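Local coordinates for protein type II restriction enzyme BsoBI (Geobacillus stearothermophilus, PDB 1DC1) that recognises the double-stranded DNA sequence 5'-CYCGRG-3' as a homodimer and cleaves it after the first C, a type II restriction endonuclease, at residues V211-F216 with Y235-E240. Sequence-based numbering, arbitrary orientation. Where two conformers were deposited one is given.
Sequences VDICLF and YLLLGE. With nucleotides of chain A.
Strands 213-216 and 235-240 run antiparallel, their axes 4.7 Å apart at closest approach, I213 and G239 exchanging two backbone hydrogen bonds and L215 N giving a third to L237 O. Near F216 the register slips by one in a classic beta bulge: two residues, L236 and L237, stand opposite the single L215, whose carbonyl O takes a bond from L236 N (2.9 Å) and a weak one from L237 N. On one face I213 and L237 lie side by side, branched apolar chains touching CG2 to CD2, while G239, with no side chain, presents only backbone to I213, whose CB lies 3.7 Å from G239 O. On the other, F216 CE1 sits 3.4 Å from Y235 CE2, over one face of the tyrosine toward its rim, the ring planes 50° apart. Y235 OH accepts a hydrogen bond from Q230 N. An alanine in place of Y235 would probably leave F216 CE1 and CZ without their aromatic neighbour and Q230 N without its acceptor. These are central strands of the PD-(D/E)XK nuclease core, and the chain corner at D212 brings that acid beside E240; with K242 they are the predicted magnesium-binding residues. E240 OE1 accepts the N-H of D212, nearly along its C-O axis, with D212 N 3.2 Å from E240 OE1. The two side chains cross at about a right angle, and D212 OD2 and E240 OE1, both acceptors with no bond between them, are 3.1 Å apart. D212 OD2 is held by L241 N, and D212 OD1 lies 2.6 Å from OP1 of DT6 of chain A.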
loop_
_atom_site.group_PDB
_atom_site.type_symbol
_atom_site.label_atom_id
_atom_site.label_comp_id
_atom_site.label_asym_id
_atom_site.label_seq_id
_atom_site.Cartn_x
_atom_site.Cartn_y
_atom_site.Cartn_z
ATOM N N VAL D 211 15.725 -3.245 7.601
ATOM C CA VAL D 211 16.337 -2.523 6.485
ATOM C C VAL D 211 16.473 -3.493 5.324
ATOM O O VAL D 211 16.853 -4.640 5.502
ATOM C CB VAL D 211 17.725 -1.937 6.867
ATOM C CG1 VAL D 211 18.222 -1.094 5.726
ATOM C CG2 VAL D 211 17.597 -0.994 8.141
ATOM N N ASP D 212 16.157 -3.038 4.126
ATOM C CA ASP D 212 16.206 -3.929 2.951
ATOM C C ASP D 212 17.590 -4.486 2.691
ATOM O O ASP D 212 17.748 -5.696 2.506
ATOM C CB ASP D 212 15.765 -3.190 1.677
ATOM C CG ASP D 212 14.287 -2.823 1.682
ATOM O OD1 ASP D 212 13.460 -3.453 2.417
ATOM O OD2 ASP D 212 13.970 -1.880 0.941
ATOM N N ILE D 213 18.583 -3.584 2.664
ATOM C CA ILE D 213 19.979 -3.926 2.329
ATOM C C ILE D 213 20.923 -3.427 3.406
ATOM O O ILE D 213 20.857 -2.244 3.779
ATOM C CB ILE D 213 20.414 -3.237 1.012
ATOM C CG1 ILE D 213 19.466 -3.651 -0.121
ATOM C CG2 ILE D 213 21.936 -3.496 0.729
ATOM C CD1 ILE D 213 19.604 -2.817 -1.324
ATOM N N CYS D 214 21.814 -4.315 3.861
ATOM C CA CYS D 214 22.810 -3.995 4.871
ATOM C C CYS D 214 24.150 -4.542 4.451
ATOM O O CYS D 214 24.225 -5.712 4.114
ATOM C CB CYS D 214 22.411 -4.612 6.208
ATOM S SG CYS D 214 21.056 -3.740 7.097
ATOM N N LEU D 215 25.182 -3.698 4.471
ATOM C CA LEU D 215 26.544 -4.109 4.126
ATOM C C LEU D 215 27.354 -3.994 5.369
ATOM O O LEU D 215 27.435 -2.923 5.947
ATOM C CB LEU D 215 27.187 -3.229 3.052
ATOM C CG LEU D 215 28.556 -3.732 2.502
ATOM C CD1 LEU D 215 28.348 -5.078 1.862
ATOM C CD2 LEU D 215 29.139 -2.816 1.450
ATOM N N PHE D 216 27.976 -5.099 5.776
ATOM C CA PHE D 216 28.776 -5.135 6.998
ATOM C C PHE D 216 30.235 -5.203 6.729
ATOM O O PHE D 216 30.659 -5.844 5.777
ATOM C CB PHE D 216 28.479 -6.358 7.835
ATOM C CG PHE D 216 27.127 -6.361 8.391
ATOM C CD1 PHE D 216 26.853 -5.696 9.585
ATOM C CD2 PHE D 216 26.103 -7.010 7.709
ATOM C CE1 PHE D 216 25.570 -5.678 10.096
ATOM C CE2 PHE D 216 24.808 -7.005 8.202
ATOM C CZ PHE D 216 24.537 -6.343 9.394
ATOM N N TYR D 235 28.405 -1.451 10.449
ATOM C CA TYR D 235 27.487 -1.103 9.336
ATOM C C TYR D 235 28.110 -0.096 8.369
ATOM O O TYR D 235 28.210 1.116 8.680
ATOM C CB TYR D 235 26.184 -0.518 9.869
ATOM C CG TYR D 235 25.325 -1.526 10.586
ATOM C CD1 TYR D 235 25.494 -1.777 11.952
ATOM C CD2 TYR D 235 24.301 -2.193 9.916
ATOM C CE1 TYR D 235 24.660 -2.651 12.610
ATOM C CE2 TYR D 235 23.450 -3.087 10.582
ATOM C CZ TYR D 235 23.630 -3.312 11.917
ATOM O OH TYR D 235 22.796 -4.205 12.569
ATOM N N LEU D 236 28.540 -0.596 7.211
ATOM C CA LEU D 236 29.149 0.268 6.181
ATOM C C LEU D 236 28.083 0.969 5.340
ATOM O O LEU D 236 28.259 2.114 4.963
ATOM C CB LEU D 236 30.027 -0.534 5.198
ATOM C CG LEU D 236 31.328 -1.140 5.738
ATOM C CD1 LEU D 236 31.971 -2.014 4.705
ATOM C CD2 LEU D 236 32.275 -0.010 6.166
ATOM N N LEU D 237 26.989 0.271 5.056
ATOM C CA LEU D 237 25.939 0.814 4.221
ATOM C C LEU D 237 24.582 0.245 4.579
ATOM O O LEU D 237 24.496 -0.916 4.965
ATOM C CB LEU D 237 26.255 0.514 2.732
ATOM C CG LEU D 237 25.235 0.818 1.607
ATOM C CD1 LEU D 237 26.003 1.097 0.350
ATOM C CD2 LEU D 237 24.246 -0.356 1.398
ATOM N N LEU D 238 23.535 1.085 4.471
ATOM C CA LEU D 238 22.135 0.679 4.680
ATOM C C LEU D 238 21.364 1.251 3.497
ATOM O O LEU D 238 21.611 2.372 3.063
ATOM C CB LEU D 238 21.584 1.181 6.012
ATOM C CG LEU D 238 22.484 0.695 7.169
ATOM C CD1 LEU D 238 23.264 1.854 7.735
ATOM C CD2 LEU D 238 21.674 0.050 8.208
ATOM N N GLY D 239 20.466 0.455 2.929
ATOM C CA GLY D 239 19.751 0.954 1.781
ATOM C C GLY D 239 18.359 0.390 1.651
ATOM O O GLY D 239 18.050 -0.662 2.216
ATOM N N GLU D 240 17.524 1.107 0.916
ATOM C CA GLU D 240 16.143 0.707 0.670
ATOM C C GLU D 240 16.095 0.303 -0.793
ATOM O O GLU D 240 16.756 0.900 -1.630
ATOM C CB GLU D 240 15.173 1.870 0.926
ATOM C CG GLU D 240 14.318 1.829 2.232
ATOM C CD GLU D 240 14.934 1.050 3.432
ATOM O OE1 GLU D 240 15.013 -0.199 3.356
ATOM O OE2 GLU D 240 15.313 1.675 4.468
ATOM P P DT A 6 9.790 -2.757 2.454
ATOM O OP1 DT A 6 11.094 -2.609 1.815
ATOM O OP2 DT A 6 8.828 -1.607 2.512
ATOM O "O5'" DT A 6 8.970 -3.895 1.694
ATOM C "C5'" DT A 6 9.639 -5.035 1.118
ATOM C "C4'" DT A 6 8.647 -5.872 0.339
ATOM O "O4'" DT A 6 7.635 -6.429 1.211
ATOM C "C3'" DT A 6 7.871 -5.087 -0.713
ATOM O "O3'" DT A 6 8.657 -5.037 -1.902
ATOM C "C2'" DT A 6 6.627 -5.936 -0.885
ATOM C "C1'" DT A 6 6.400 -6.506 0.509
ATOM N N1 DT A 6 5.416 -5.699 1.225
ATOM C C2 DT A 6 4.090 -6.025 1.076
ATOM O O2 DT A 6 3.684 -6.920 0.342
ATOM N N3 DT A 6 3.240 -5.253 1.814
ATOM C C4 DT A 6 3.570 -4.202 2.633
ATOM O O4 DT A 6 2.690 -3.651 3.271
ATOM C C5 DT A 6 4.982 -3.866 2.670
ATOM C C7 DT A 6 5.440 -2.652 3.413
ATOM C C6 DT A 6 5.815 -4.641 2.007
#